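Local structure of endo-beta-N-acetylglucosaminidase F1 (Bacteroides thetaiotaomicron VPI-5482, 6TCV) at residues A161-G166 with N191-W196; F187-G192 with S428-P433; A212-V217 with A265-R270; V284-L289 with R311-T316. The protein probably hydrolyses high-mannose N-glycans, cutting within their N,N'-diacetylchitobiose core as an endo-beta-N-acetylglucosaminidase of a gut bacterium. The protein carries 2 engineered substitutions. One frame throughout, in Å; residues are numbered along the deposited sequence.

Contact 1 of 4, residues A161-G166 with N191-W196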
loop_
_atom_site.group_PDB
_atom_site.type_symbol
_atom_site.label_atom_id
_atom_site.label_comp_id
_atom_site.label_asym_id
_atom_site.label_seq_id
_atom_site.Cartn_x
_atom_site.Cartn_y
_atom_site.Cartn_z
ATOM N N ALA A 161 -2.818 -12.109 -8.330
ATOM C CA ALA A 161 -3.742 -11.050 -7.963
ATOM C C ALA A 161 -3.893 -9.972 -9.040
ATOM O O ALA A 161 -4.731 -9.078 -8.878
ATOM C CB ALA A 161 -3.376 -10.396 -6.620
ATOM N N TYR A 162 -3.125 -10.026 -10.118
ATOM C CA TYR A 162 -3.105 -8.981 -11.130
ATOM C C TYR A 162 -4.211 -9.262 -12.129
ATOM O O TYR A 162 -4.157 -10.205 -12.906
ATOM C CB TYR A 162 -1.730 -8.933 -11.806
ATOM C CG TYR A 162 -1.712 -7.987 -12.977
ATOM C CD1 TYR A 162 -1.831 -6.635 -12.803
ATOM C CD2 TYR A 162 -1.562 -8.458 -14.272
ATOM C CE1 TYR A 162 -1.811 -5.783 -13.900
ATOM C CE2 TYR A 162 -1.562 -7.593 -15.359
ATOM C CZ TYR A 162 -1.679 -6.271 -15.127
ATOM O OH TYR A 162 -1.648 -5.456 -16.254
ATOM N N LYS A 163 -5.220 -8.395 -12.092
ATOM C CA LYS A 163 -6.418 -8.574 -12.899
ATOM C C LYS A 163 -6.437 -7.684 -14.128
ATOM O O LYS A 163 -7.475 -7.565 -14.787
ATOM C CB LYS A 163 -7.676 -8.417 -12.007
ATOM C CG LYS A 163 -7.752 -9.480 -10.927
ATOM C CD LYS A 163 -8.826 -9.267 -9.912
ATOM C CE LYS A 163 -8.512 -8.183 -8.882
ATOM N NZ LYS A 163 -7.367 -8.497 -8.017
ATOM N N GLY A 164 -5.352 -6.998 -14.459
ATOM C CA GLY A 164 -5.361 -6.267 -15.716
ATOM C C GLY A 164 -5.144 -4.789 -15.477
ATOM O O GLY A 164 -5.131 -4.304 -14.356
ATOM N N GLU A 165 -4.876 -4.107 -16.550
ATOM C CA GLU A 165 -4.704 -2.669 -16.576
ATOM C C GLU A 165 -6.041 -1.916 -16.453
ATOM O O GLU A 165 -7.034 -2.301 -17.081
ATOM C CB GLU A 165 -3.970 -2.216 -17.841
ATOM C CG GLU A 165 -2.484 -2.612 -17.828
ATOM C CD GLU A 165 -1.765 -2.062 -16.609
ATOM O OE1 GLU A 165 -1.667 -0.824 -16.502
ATOM O OE2 GLU A 165 -1.337 -2.845 -15.729
ATOM N N GLY A 166 -6.103 -0.964 -15.557
ATOM C CA GLY A 166 -7.238 -0.075 -15.408
ATOM C C GLY A 166 -8.422 -0.614 -14.636
ATOM O O GLY A 166 -9.533 -0.125 -14.875
ATOM N N ASN A 191 -12.274 -17.288 -12.703
ATOM C CA ASN A 191 -11.168 -17.475 -13.625
ATOM C C ASN A 191 -9.846 -17.662 -12.905
ATOM O O ASN A 191 -8.805 -17.761 -13.566
ATOM C CB ASN A 191 -11.001 -16.323 -14.627
ATOM C CG ASN A 191 -10.579 -15.030 -14.024
ATOM O OD1 ASN A 191 -10.145 -14.962 -12.901
ATOM N ND2 ASN A 191 -10.614 -13.957 -14.824
ATOM N N GLY A 192 -9.871 -17.795 -11.572
ATOM C CA GLY A 192 -8.751 -18.097 -10.745
ATOM C C GLY A 192 -7.986 -16.931 -10.172
ATOM O O GLY A 192 -7.161 -17.149 -9.278
ATOM N N LYS A 193 -8.202 -15.705 -10.628
ATOM C CA LYS A 193 -7.487 -14.566 -10.057
ATOM C C LYS A 193 -7.859 -14.333 -8.606
ATOM O O LYS A 193 -9.021 -14.446 -8.228
ATOM C CB LYS A 193 -7.780 -13.292 -10.880
ATOM C CG LYS A 193 -7.115 -13.336 -12.254
ATOM C CD LYS A 193 -5.616 -13.216 -12.181
ATOM C CE LYS A 193 -4.976 -13.158 -13.562
ATOM N NZ LYS A 193 -3.540 -12.947 -13.446
ATOM N N LEU A 194 -6.900 -13.911 -7.805
ATOM C CA LEU A 194 -7.193 -13.539 -6.410
ATOM C C LEU A 194 -7.858 -12.163 -6.395
ATOM O O LEU A 194 -7.434 -11.217 -7.090
ATOM C CB LEU A 194 -5.906 -13.434 -5.590
ATOM C CG LEU A 194 -5.246 -14.785 -5.338
ATOM C CD1 LEU A 194 -3.824 -14.582 -4.783
ATOM C CD2 LEU A 194 -6.043 -15.630 -4.405
ATOM N N LEU A 195 -8.914 -12.037 -5.610
ATOM C CA LEU A 195 -9.681 -10.797 -5.535
ATOM C C LEU A 195 -8.915 -9.676 -4.862
ATOM O O LEU A 195 -9.004 -8.524 -5.321
ATOM C CB LEU A 195 -10.984 -11.056 -4.766
ATOM C CG LEU A 195 -11.939 -9.893 -4.616
ATOM C CD1 LEU A 195 -12.431 -9.430 -5.956
ATOM C CD2 LEU A 195 -13.085 -10.277 -3.708
ATOM N N TRP A 196 -8.230 -9.946 -3.752
ATOM C CA TRP A 196 -7.730 -8.887 -2.862
ATOM C C TRP A 196 -6.267 -8.586 -3.152
ATOM O O TRP A 196 -5.346 -9.257 -2.696
ATOM C CB TRP A 196 -7.921 -9.258 -1.399
ATOM C CG TRP A 196 -9.342 -9.485 -1.034
ATOM C CD1 TRP A 196 -9.940 -10.695 -0.821
ATOM C CD2 TRP A 196 -10.377 -8.495 -0.865
ATOM N NE1 TRP A 196 -11.277 -10.511 -0.523
ATOM C CE2 TRP A 196 -11.566 -9.175 -0.535
ATOM C CE3 TRP A 196 -10.419 -7.098 -0.926
ATOM C CZ2 TRP A 196 -12.749 -8.525 -0.297
ATOM C CZ3 TRP A 196 -11.601 -6.458 -0.653
ATOM C CH2 TRP A 196 -12.742 -7.162 -0.354
#
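The side chains of Lys193 and Lys163 run antiparallel past one another where the loop before strand 169-175 meets the loop before strand 198-209. An Asx turn, with Asn191 OD1 accepting from Lys193 N at 3.1 Å, shapes the approach to this crossing. The methylenes of the two lysines pack together, CG of Lys163 lying 3.8 Å from CB of Lys193. Beyond a single bend at chi2 the Lys193 chain runs out straight and delivers NZ to Tyr162 O at 2.9 Å, somewhat out of the carbonyl plane; Gly159 O is a second acceptor. Leu194 turns its CB alongside CB of Ala161, a small apolar patch at 4.1 Å, while its carbonyl looks back to Lys163. The Lys163 chain bends twice, at chi3 (-76°) and chi4 (-65°), curling NZ back to Ala161 O of its own loop (2.8 Å). That ammonium also meets Leu194 O in the carbonyl plane at 2.9 Å and forms a salt bridge with Asp197, so one charge ties both loops together. A methionine in place of Lys163 would probably leave these carbonyls without their shared donor and the Asp197 carboxylate without its cation. The last acceptor, Leu195 O, is approached differently: Lys163 NZ stands above its carbonyl plane, 66° out of it, at 3.2 Å.

Contact 2 of 4, residues F187-G192 with S428-P433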
loop_
_atom_site.group_PDB
_atom_site.type_symbol
_atom_site.label_atom_id
_atom_site.label_comp_id
_atom_site.label_asym_id
_atom_site.label_seq_id
_atom_site.Cartn_x
_atom_site.Cartn_y
_atom_site.Cartn_z
ATOM N N PHE A 187 -10.559 -16.239 -1.538
ATOM C CA PHE A 187 -11.252 -15.301 -2.404
ATOM C C PHE A 187 -10.648 -15.259 -3.811
ATOM O O PHE A 187 -9.645 -14.560 -4.042
ATOM C CB PHE A 187 -11.212 -13.904 -1.810
ATOM C CG PHE A 187 -11.915 -13.744 -0.476
ATOM C CD1 PHE A 187 -11.247 -14.055 0.696
ATOM C CD2 PHE A 187 -13.211 -13.273 -0.404
ATOM C CE1 PHE A 187 -11.872 -13.903 1.924
ATOM C CE2 PHE A 187 -13.858 -13.088 0.793
ATOM C CZ PHE A 187 -13.175 -13.418 1.987
ATOM N N GLN A 188 -11.253 -15.966 -4.732
ATOM C CA GLN A 188 -10.806 -15.985 -6.111
ATOM C C GLN A 188 -11.991 -15.714 -7.011
ATOM O O GLN A 188 -13.138 -16.035 -6.664
ATOM C CB GLN A 188 -10.184 -17.320 -6.570
ATOM C CG GLN A 188 -8.953 -17.766 -5.838
ATOM C CD GLN A 188 -8.535 -19.188 -6.244
ATOM O OE1 GLN A 188 -9.124 -20.134 -5.802
ATOM N NE2 GLN A 188 -7.535 -19.311 -7.146
ATOM N N LEU A 189 -11.705 -15.158 -8.196
ATOM C CA LEU A 189 -12.724 -15.132 -9.224
ATOM C C LEU A 189 -12.881 -16.531 -9.820
ATOM O O LEU A 189 -12.029 -17.409 -9.640
ATOM C CB LEU A 189 -12.300 -14.164 -10.346
ATOM C CG LEU A 189 -11.854 -12.785 -9.902
ATOM C CD1 LEU A 189 -11.522 -11.956 -11.128
ATOM C CD2 LEU A 189 -12.901 -12.127 -9.063
ATOM N N GLU A 190 -13.953 -16.733 -10.588
ATOM C CA GLU A 190 -14.107 -18.029 -11.259
ATOM C C GLU A 190 -12.978 -18.312 -12.235
ATOM O O GLU A 190 -12.598 -19.492 -12.391
ATOM C CB GLU A 190 -15.432 -18.063 -12.019
ATOM C CG GLU A 190 -16.669 -18.073 -11.157
ATOM C CD GLU A 190 -17.916 -17.866 -12.011
ATOM O OE1 GLU A 190 -17.802 -17.848 -13.245
ATOM O OE2 GLU A 190 -18.976 -17.691 -11.438
ATOM N N ASN A 191 -12.274 -17.288 -12.703
ATOM C CA ASN A 191 -11.168 -17.475 -13.625
ATOM C C ASN A 191 -9.846 -17.662 -12.905
ATOM O O ASN A 191 -8.805 -17.761 -13.566
ATOM C CB ASN A 191 -11.001 -16.323 -14.627
ATOM C CG ASN A 191 -10.579 -15.030 -14.024
ATOM O OD1 ASN A 191 -10.145 -14.962 -12.901
ATOM N ND2 ASN A 191 -10.614 -13.957 -14.824
ATOM N N GLY A 192 -9.871 -17.795 -11.572
ATOM C CA GLY A 192 -8.751 -18.097 -10.745
ATOM C C GLY A 192 -7.986 -16.931 -10.172
ATOM O O GLY A 192 -7.161 -17.149 -9.278
ATOM N N SER A 428 -15.483 -11.703 -14.531
ATOM C CA SER A 428 -15.510 -13.002 -13.850
ATOM C C SER A 428 -16.012 -12.778 -12.437
ATOM O O SER A 428 -15.430 -11.999 -11.687
ATOM C CB SER A 428 -14.080 -13.569 -13.873
ATOM O OG SER A 428 -13.986 -14.897 -13.334
ATOM N N ASN A 429 -17.108 -13.434 -12.059
ATOM C CA ASN A 429 -17.640 -13.281 -10.724
ATOM C C ASN A 429 -16.741 -13.954 -9.693
ATOM O O ASN A 429 -15.995 -14.895 -10.001
ATOM C CB ASN A 429 -19.045 -13.900 -10.662
ATOM C CG ASN A 429 -20.123 -12.939 -11.113
ATOM O OD1 ASN A 429 -20.131 -11.767 -10.700
ATOM N ND2 ASN A 429 -21.048 -13.424 -11.920
ATOM N N VAL A 430 -16.866 -13.511 -8.437
ATOM C CA VAL A 430 -16.203 -14.186 -7.324
ATOM C C VAL A 430 -16.750 -15.598 -7.188
ATOM O O VAL A 430 -17.970 -15.839 -7.291
ATOM C CB VAL A 430 -16.419 -13.391 -6.050
ATOM C CG1 VAL A 430 -15.812 -14.093 -4.873
ATOM C CG2 VAL A 430 -15.834 -11.979 -6.215
ATOM N N ALA A 431 -15.852 -16.563 -7.022
ATOM C CA ALA A 431 -16.235 -17.958 -6.850
ATOM C C ALA A 431 -16.562 -18.247 -5.376
ATOM O O ALA A 431 -16.002 -17.660 -4.465
ATOM C CB ALA A 431 -15.046 -18.864 -7.230
ATOM N N ALA A 432 -17.440 -19.230 -5.180
ATOM C CA ALA A 432 -17.704 -19.698 -3.832
ATOM C C ALA A 432 -16.440 -20.265 -3.199
ATOM O O ALA A 432 -15.664 -20.933 -3.885
ATOM C CB ALA A 432 -18.792 -20.766 -3.849
ATOM N N PRO A 433 -16.209 -20.024 -1.908
ATOM C CA PRO A 433 -15.000 -20.528 -1.259
ATOM C C PRO A 433 -15.042 -22.024 -1.036
ATOM O O PRO A 433 -16.082 -22.629 -0.750
ATOM C CB PRO A 433 -14.956 -19.822 0.093
ATOM C CG PRO A 433 -16.379 -19.558 0.391
ATOM C CD PRO A 433 -17.039 -19.240 -0.953
HETATM O O HOH W 1 -13.360 -17.759 -3.917
HETATM O O HOH W 2 -18.127 -15.301 -14.063
HETATM O O HOH W 3 -20.969 -16.333 -12.576
HETATM O O HOH W 4 -19.477 -17.690 -8.717
HETATM O O HOH W 5 -15.472 -16.265 -15.084
#
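Leu189 and Val430 pair as a single beta bridge between two loops, with backbone bonds at their neighbours. Ala431 N donates to Gln188 O at 2.8 Å, and Glu190 N to Asn429 O at 2.8 Å, the latter nearly along the C=O axis. Ser428 OG, carried anti to its backbone N (chi1 -175°), accepts a weak bond from Asn191 N at 3.0 Å, in the type I turn from Leu189 to Gly192, and has a water as well. Apolar contact comes from the Leu189 branch: CD2 meets Val430 CG2 at 4.1 Å, the side chains crossing at about a right angle. The same CD2 lies against a carbonyl, 3.6 Å from Ser428 O. Cutting Leu189 back to an alanine here is likely to open a gap beside Val430 CG2 and the Ser428 carbonyl. Water supplies the rest. Glu190 runs alongside Asn429, its carboxylate plane turned 70° from the amide, and no direct bond joins their polar ends: one water links Glu190 OE1 to Asn429 N, another Glu190 OE2 to Asn429 ND2, a third OE2 to Val430 O. Asn429 OD1 turns instead to Glu423 N. The carboxylate is thus held through solvent, which implies a hydrated outer side to a short, direct backbone seam.

Contact 3 of 4, residues A212-V217 with A265-R270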
loop_
_atom_site.group_PDB
_atom_site.type_symbol
_atom_site.label_atom_id
_atom_site.label_comp_id
_atom_site.label_asym_id
_atom_site.label_seq_id
_atom_site.Cartn_x
_atom_site.Cartn_y
_atom_site.Cartn_z
ATOM N N ALA A 212 12.506 3.763 26.970
ATOM C CA ALA A 212 13.311 4.356 25.896
ATOM C C ALA A 212 12.996 5.830 25.687
ATOM O O ALA A 212 13.716 6.529 24.948
ATOM C CB ALA A 212 13.202 3.596 24.592
ATOM N N GLY A 213 11.947 6.345 26.333
ATOM C CA GLY A 213 11.524 7.731 26.165
ATOM C C GLY A 213 11.033 8.141 24.800
ATOM O O GLY A 213 11.398 9.234 24.336
ATOM N N ARG A 214 10.419 7.244 24.069
ATOM C CA ARG A 214 9.966 7.570 22.725
ATOM C C ARG A 214 8.778 6.715 22.321
ATOM O O ARG A 214 8.594 5.614 22.855
ATOM C CB ARG A 214 11.070 7.522 21.692
ATOM C CG ARG A 214 11.624 6.177 21.578
ATOM C CD ARG A 214 12.748 6.232 20.507
ATOM N NE ARG A 214 12.255 5.928 19.150
ATOM C CZ ARG A 214 13.027 5.816 18.055
ATOM N NH1 ARG A 214 12.498 5.525 16.822
ATOM N NH2 ARG A 214 14.338 6.015 18.193
ATOM N N PRO A 215 8.019 7.128 21.307
ATOM C CA PRO A 215 7.031 6.218 20.727
ATOM C C PRO A 215 7.700 5.007 20.098
ATOM O O PRO A 215 8.841 5.064 19.664
ATOM C CB PRO A 215 6.375 7.082 19.626
ATOM C CG PRO A 215 6.732 8.528 20.019
ATOM C CD PRO A 215 8.031 8.456 20.646
ATOM N N ARG A 216 6.965 3.902 20.006
ATOM C CA ARG A 216 7.444 2.719 19.298
ATOM C C ARG A 216 6.262 2.027 18.634
ATOM O O ARG A 216 5.095 2.226 18.995
ATOM C CB ARG A 216 8.075 1.738 20.292
ATOM C CG ARG A 216 7.089 1.088 21.292
ATOM C CD ARG A 216 7.581 -0.171 22.110
ATOM N NE ARG A 216 8.106 -1.230 21.280
ATOM C CZ ARG A 216 9.116 -2.012 21.575
ATOM N NH1 ARG A 216 9.753 -1.867 22.729
ATOM N NH2 ARG A 216 9.479 -2.965 20.726
ATOM N N VAL A 217 6.604 1.186 17.659
ATOM C CA VAL A 217 5.679 0.164 17.185
ATOM C C VAL A 217 5.613 -0.885 18.282
ATOM O O VAL A 217 6.641 -1.442 18.714
ATOM C CB VAL A 217 6.202 -0.446 15.884
ATOM C CG1 VAL A 217 5.329 -1.600 15.408
ATOM C CG2 VAL A 217 6.309 0.604 14.816
ATOM N N ALA A 265 7.834 12.137 14.260
ATOM C CA ALA A 265 7.300 11.522 13.048
ATOM C C ALA A 265 8.405 10.973 12.177
ATOM O O ALA A 265 8.258 9.883 11.611
ATOM C CB ALA A 265 6.494 12.554 12.291
ATOM N N LYS A 266 9.511 11.701 12.036
ATOM C CA LYS A 266 10.617 11.154 11.284
ATOM C C LYS A 266 11.081 9.828 11.879
ATOM O O LYS A 266 11.314 8.846 11.154
ATOM C CB LYS A 266 11.785 12.143 11.284
ATOM C CG LYS A 266 11.570 13.363 10.383
ATOM C CD LYS A 266 12.725 14.327 10.429
ATOM C CE LYS A 266 12.493 15.514 9.512
ATOM N NZ LYS A 266 13.458 16.605 9.751
ATOM N N ASP A 267 11.266 9.789 13.204
ATOM C CA ASP A 267 11.783 8.561 13.811
ATOM C C ASP A 267 10.771 7.434 13.707
ATOM O O ASP A 267 11.137 6.300 13.413
ATOM C CB ASP A 267 12.192 8.791 15.265
ATOM C CG ASP A 267 13.309 9.772 15.407
ATOM O OD1 ASP A 267 14.021 10.111 14.473
ATOM O OD2 ASP A 267 13.729 9.949 16.633
ATOM N N PHE A 268 9.488 7.723 13.953
ATOM C CA PHE A 268 8.505 6.651 13.907
ATOM C C PHE A 268 8.361 6.138 12.484
ATOM O O PHE A 268 8.279 4.908 12.274
ATOM C CB PHE A 268 7.170 7.155 14.470
ATOM C CG PHE A 268 6.151 6.072 14.616
ATOM C CD1 PHE A 268 6.275 5.098 15.604
ATOM C CD2 PHE A 268 5.113 5.967 13.710
ATOM C CE1 PHE A 268 5.332 4.094 15.686
ATOM C CE2 PHE A 268 4.208 4.968 13.796
ATOM C CZ PHE A 268 4.334 4.032 14.788
ATOM N N ALA A 269 8.398 7.045 11.495
ATOM C CA ALA A 269 8.359 6.629 10.095
ATOM C C ALA A 269 9.508 5.694 9.769
ATOM O O ALA A 269 9.320 4.676 9.079
ATOM C CB ALA A 269 8.478 7.867 9.221
ATOM N N ARG A 270 10.699 6.000 10.274
ATOM C CA ARG A 270 11.879 5.186 10.018
ATOM C C ARG A 270 11.775 3.831 10.712
ATOM O O ARG A 270 12.216 2.824 10.163
ATOM C CB ARG A 270 13.143 5.983 10.377
ATOM C CG ARG A 270 13.272 7.159 9.406
ATOM C CD ARG A 270 14.161 8.281 9.867
ATOM N NE ARG A 270 13.846 9.440 8.994
ATOM C CZ ARG A 270 14.427 10.618 9.060
ATOM N NH1 ARG A 270 15.374 10.817 9.945
ATOM N NH2 ARG A 270 14.073 11.600 8.233
#
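Phe268 of helix 265-270 turns its ring edge on to the backbone of strand 214-217, with CE1 3.7 Å from Arg216 C. Its first torsion puts CG anti to the backbone N (chi1 -173°), which swings the ring out from the helix toward the strand. There Val217 CG2 comes in obliquely, also 3.7 Å from CE1, the two side chains crossing at about a right angle. Pro215 CB completes the apolar group more loosely, 4.5 Å from Phe268 CD1. Towards the surface the pattern is different. The guanidinium of Arg214 offers a face to Asp267, with NH1 3.6 Å from Asp267 CB, and the carboxylate plane is inclined 30° to it. Asp267 OD2 sits above that face, so no N-H points at it, and its 4.3 Å from Arg214 NH2 leaves an attraction of charges short of a salt bridge. The other oxygen, OD1, takes a hydrogen bond from Gln263, one turn back in the helix. Glu271, one turn on, accepts from Val217 N with its carboxylate. Strand and helix run in the same direction, 22° apart, with axes 8.6 Å from each other. Strand 198-209, probably a barrel strand, runs on into a hairpin whose return arm, strand 214-218, has a G1 bulge at Gly213 and Arg214 and leans on helix 262-278; the alternating strands and helices are consistent with a beta/alpha barrel.

Contact 4 of 4, residues V284-L289 with R311-T316. Engineered in segment 284-289: Ala287 (natural residue Asp), Leu289 (natural residue Glu). With NAG (2-acetamido-2-deoxy-beta-D-glucopyranose), chain B.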
loop_
_atom_site.group_PDB
_atom_site.type_symbol
_atom_site.label_atom_id
_atom_site.label_comp_id
_atom_site.label_asym_id
_atom_site.label_seq_id
_atom_site.Cartn_x
_atom_site.Cartn_y
_atom_site.Cartn_z
ATOM N N VAL A 284 2.372 0.040 4.661
ATOM C CA VAL A 284 1.668 0.336 5.912
ATOM C C VAL A 284 0.290 0.906 5.658
ATOM O O VAL A 284 0.029 1.540 4.621
ATOM C CB VAL A 284 2.519 1.327 6.763
ATOM C CG1 VAL A 284 2.599 2.706 6.118
ATOM C CG2 VAL A 284 2.017 1.456 8.192
ATOM N N ASN A 285 -0.624 0.691 6.600
ATOM C CA ASN A 285 -1.851 1.478 6.742
ATOM C C ASN A 285 -1.804 2.204 8.085
ATOM O O ASN A 285 -1.459 1.573 9.104
ATOM C CB ASN A 285 -3.112 0.624 6.714
ATOM C CG ASN A 285 -4.360 1.453 6.919
ATOM O OD1 ASN A 285 -4.840 2.133 5.949
ATOM N ND2 ASN A 285 -4.837 1.519 8.066
ATOM N N TYR A 286 -2.126 3.491 8.084
ATOM C CA TYR A 286 -2.262 4.274 9.313
ATOM C C TYR A 286 -3.734 4.554 9.593
ATOM O O TYR A 286 -4.439 5.137 8.755
ATOM C CB TYR A 286 -1.503 5.586 9.144
ATOM C CG TYR A 286 0.011 5.453 9.139
ATOM C CD1 TYR A 286 0.681 4.738 10.096
ATOM C CD2 TYR A 286 0.779 6.090 8.149
ATOM C CE1 TYR A 286 2.062 4.667 10.120
ATOM C CE2 TYR A 286 2.181 6.022 8.164
ATOM C CZ TYR A 286 2.802 5.313 9.169
ATOM O OH TYR A 286 4.178 5.238 9.227
ATOM N N ALA A 287 -4.144 4.204 10.819
ATOM C CA ALA A 287 -5.489 4.424 11.326
ATOM C C ALA A 287 -5.413 5.172 12.655
ATOM O O ALA A 287 -4.972 4.620 13.689
ATOM C CB ALA A 287 -6.203 3.081 11.454
ATOM N N ASP A 288 -5.817 6.434 12.613
ATOM C CA ASP A 288 -5.752 7.332 13.765
ATOM C C ASP A 288 -6.989 7.189 14.632
ATOM O O ASP A 288 -7.941 7.957 14.515
ATOM C CB ASP A 288 -5.586 8.788 13.337
ATOM C CG ASP A 288 -5.634 9.750 14.520
ATOM O OD1 ASP A 288 -5.142 9.381 15.627
ATOM O OD2 ASP A 288 -6.113 10.883 14.358
ATOM N N LEU A 289 -6.990 6.142 15.463
ATOM C CA LEU A 289 -8.025 5.878 16.460
ATOM C C LEU A 289 -7.384 5.476 17.772
ATOM O O LEU A 289 -6.310 4.905 17.798
ATOM C CB LEU A 289 -9.006 4.743 16.030
ATOM C CG LEU A 289 -9.859 5.057 14.827
ATOM C CD1 LEU A 289 -9.203 4.679 13.537
ATOM C CD2 LEU A 289 -11.200 4.341 14.908
ATOM N N ARG A 311 2.801 14.899 7.902
ATOM C CA ARG A 311 4.244 14.777 8.121
ATOM C C ARG A 311 4.665 13.308 8.285
ATOM O O ARG A 311 5.634 12.847 7.663
ATOM C CB ARG A 311 4.669 15.615 9.324
ATOM C CG ARG A 311 6.128 15.325 9.836
ATOM C CD ARG A 311 7.185 15.736 8.811
ATOM N NE ARG A 311 7.148 17.186 8.584
ATOM C CZ ARG A 311 7.870 17.785 7.657
ATOM N NH1 ARG A 311 8.700 17.129 6.883
ATOM N NH2 ARG A 311 7.713 19.099 7.456
ATOM N N LEU A 312 3.928 12.556 9.081
ATOM C CA LEU A 312 4.250 11.144 9.256
ATOM C C LEU A 312 4.138 10.385 7.947
ATOM O O LEU A 312 5.019 9.583 7.603
ATOM C CB LEU A 312 3.342 10.485 10.331
ATOM C CG LEU A 312 3.514 8.971 10.477
ATOM C CD1 LEU A 312 4.949 8.623 10.896
ATOM C CD2 LEU A 312 2.484 8.387 11.435
ATOM N N CYS A 313 3.087 10.634 7.169
ATOM C CA CYS A 313 2.949 9.921 5.900
ATOM C C CYS A 313 4.096 10.236 4.953
ATOM O O CYS A 313 4.665 9.333 4.326
ATOM C CB CYS A 313 1.603 10.260 5.250
ATOM S SG CYS A 313 0.175 9.612 6.182
ATOM N N TYR A 314 4.432 11.523 4.836
ATOM C CA TYR A 314 5.507 11.972 3.970
ATOM C C TYR A 314 6.820 11.334 4.384
ATOM O O TYR A 314 7.556 10.821 3.539
ATOM C CB TYR A 314 5.613 13.506 4.051
ATOM C CG TYR A 314 6.848 14.053 3.428
ATOM C CD1 TYR A 314 6.953 14.182 2.038
ATOM C CD2 TYR A 314 7.917 14.426 4.211
ATOM C CE1 TYR A 314 8.148 14.675 1.449
ATOM C CE2 TYR A 314 9.081 14.934 3.629
ATOM C CZ TYR A 314 9.163 15.063 2.255
ATOM O OH TYR A 314 10.324 15.556 1.676
ATOM N N GLU A 315 7.154 11.373 5.676
ATOM C CA GLU A 315 8.409 10.802 6.136
ATOM C C GLU A 315 8.428 9.301 5.953
ATOM O O GLU A 315 9.485 8.730 5.696
ATOM C CB GLU A 315 8.688 11.183 7.604
ATOM C CG GLU A 315 8.855 12.663 7.838
ATOM C CD GLU A 315 10.056 13.290 7.169
ATOM O OE1 GLU A 315 10.994 12.539 6.724
ATOM O OE2 GLU A 315 10.088 14.543 7.094
ATOM N N THR A 316 7.287 8.642 6.093
ATOM C CA THR A 316 7.255 7.203 5.872
ATOM C C THR A 316 7.540 6.882 4.411
ATOM O O THR A 316 8.369 6.011 4.124
ATOM C CB THR A 316 5.899 6.632 6.285
ATOM O OG1 THR A 316 5.604 6.924 7.659
ATOM C CG2 THR A 316 5.882 5.133 6.155
HETATM C C1 NAG B . -16.364 4.548 15.703
HETATM C C2 NAG B . -16.052 3.289 16.475
HETATM C C3 NAG B . -14.708 2.716 16.042
HETATM C C4 NAG B . -14.702 2.565 14.536
HETATM C C5 NAG B . -14.930 3.932 13.918
HETATM C C6 NAG B . -14.796 3.991 12.416
HETATM C C7 NAG B . -16.960 3.416 18.747
HETATM C C8 NAG B . -16.737 3.970 20.136
HETATM N N2 NAG B . -15.978 3.601 17.901
HETATM O O3 NAG B . -14.524 1.478 16.723
HETATM O O4 NAG B . -13.391 2.044 14.251
HETATM O O5 NAG B . -16.249 4.337 14.295
HETATM O O6 NAG B . -15.683 3.001 11.845
HETATM O O7 NAG B . -17.992 2.837 18.426
#
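Tyr286 and Cys313 bring strand 284-287 and helix 311-316 together, their CA atoms 8.4 Å apart. The two elements run almost antiparallel, at 172°, with axes 10.9 Å from each other, a spacing filled chiefly by the tyrosine ring. Leu312 CD2 sits over one face of that ring, 3.9 Å from its centroid and 14° off the normal, a CH-pi contact; Val284 CG2, two residues back on the strand, lies over the opposite face. The sulfur of Cys313 approaches obliquely, 5.3 Å from the ring centroid. At the edge, the Tyr286 hydroxyl donates to Thr316 OG1 at 2.7 Å. With OG1 anti to its own carbonyl carbon (chi1 -58°), Thr316 can also donate to Leu312 O, again at 2.7 Å. That carbonyl additionally takes the helical bond from Thr316 N, the two donors arriving from opposite faces of its plane. The chain of bonds satisfies a buried phenol and fixes the rotation of the threonine, whose CG2 packs on Val284 CG1 at 4.1 Å. Past the strand, Leu289 CD2 comes within 3.2 Å of O4 of an N-acetylglucosamine of the high-mannose glycan. Ala287 and Leu289, both engineered, lie beside this sugar; their natural Asp and Glu have the spacing of the DxE acids of glycoside hydrolase family 18, probably the catalytic pair. The contact lies inside the beta-alpha-beta unit of strand 283-287, helix 306-319 and strand 324-329. Tyr286 also touches Val272 of helix 262-278 and Leu248 of strand 243-249, while Cys313 and Thr316 rest on Val325 of strand 324-329.

Contact 4 is the buried one, strand against helix near the centre of the chain, and it owes its cohesion to a ring packed on both faces plus a hydroxyl relay. Contact 3, about 12 Å away between centres, also sets a helix on the same sheet but lies further out; Ala269 packs on Thr316, and Arg270 pairs at long range with Glu315. Contacts 1 and 2, across the chain's centre from these, are partly buried meetings of loops. They share Asn191 and Gly192 and rely on carbonyls: ammonium groups grip them in contact 1, backbone N-H groups in contact 2, where waters carry the carboxylate of Glu190. Contacts 3 and 4 both lie within the long loop that contact 2 closes.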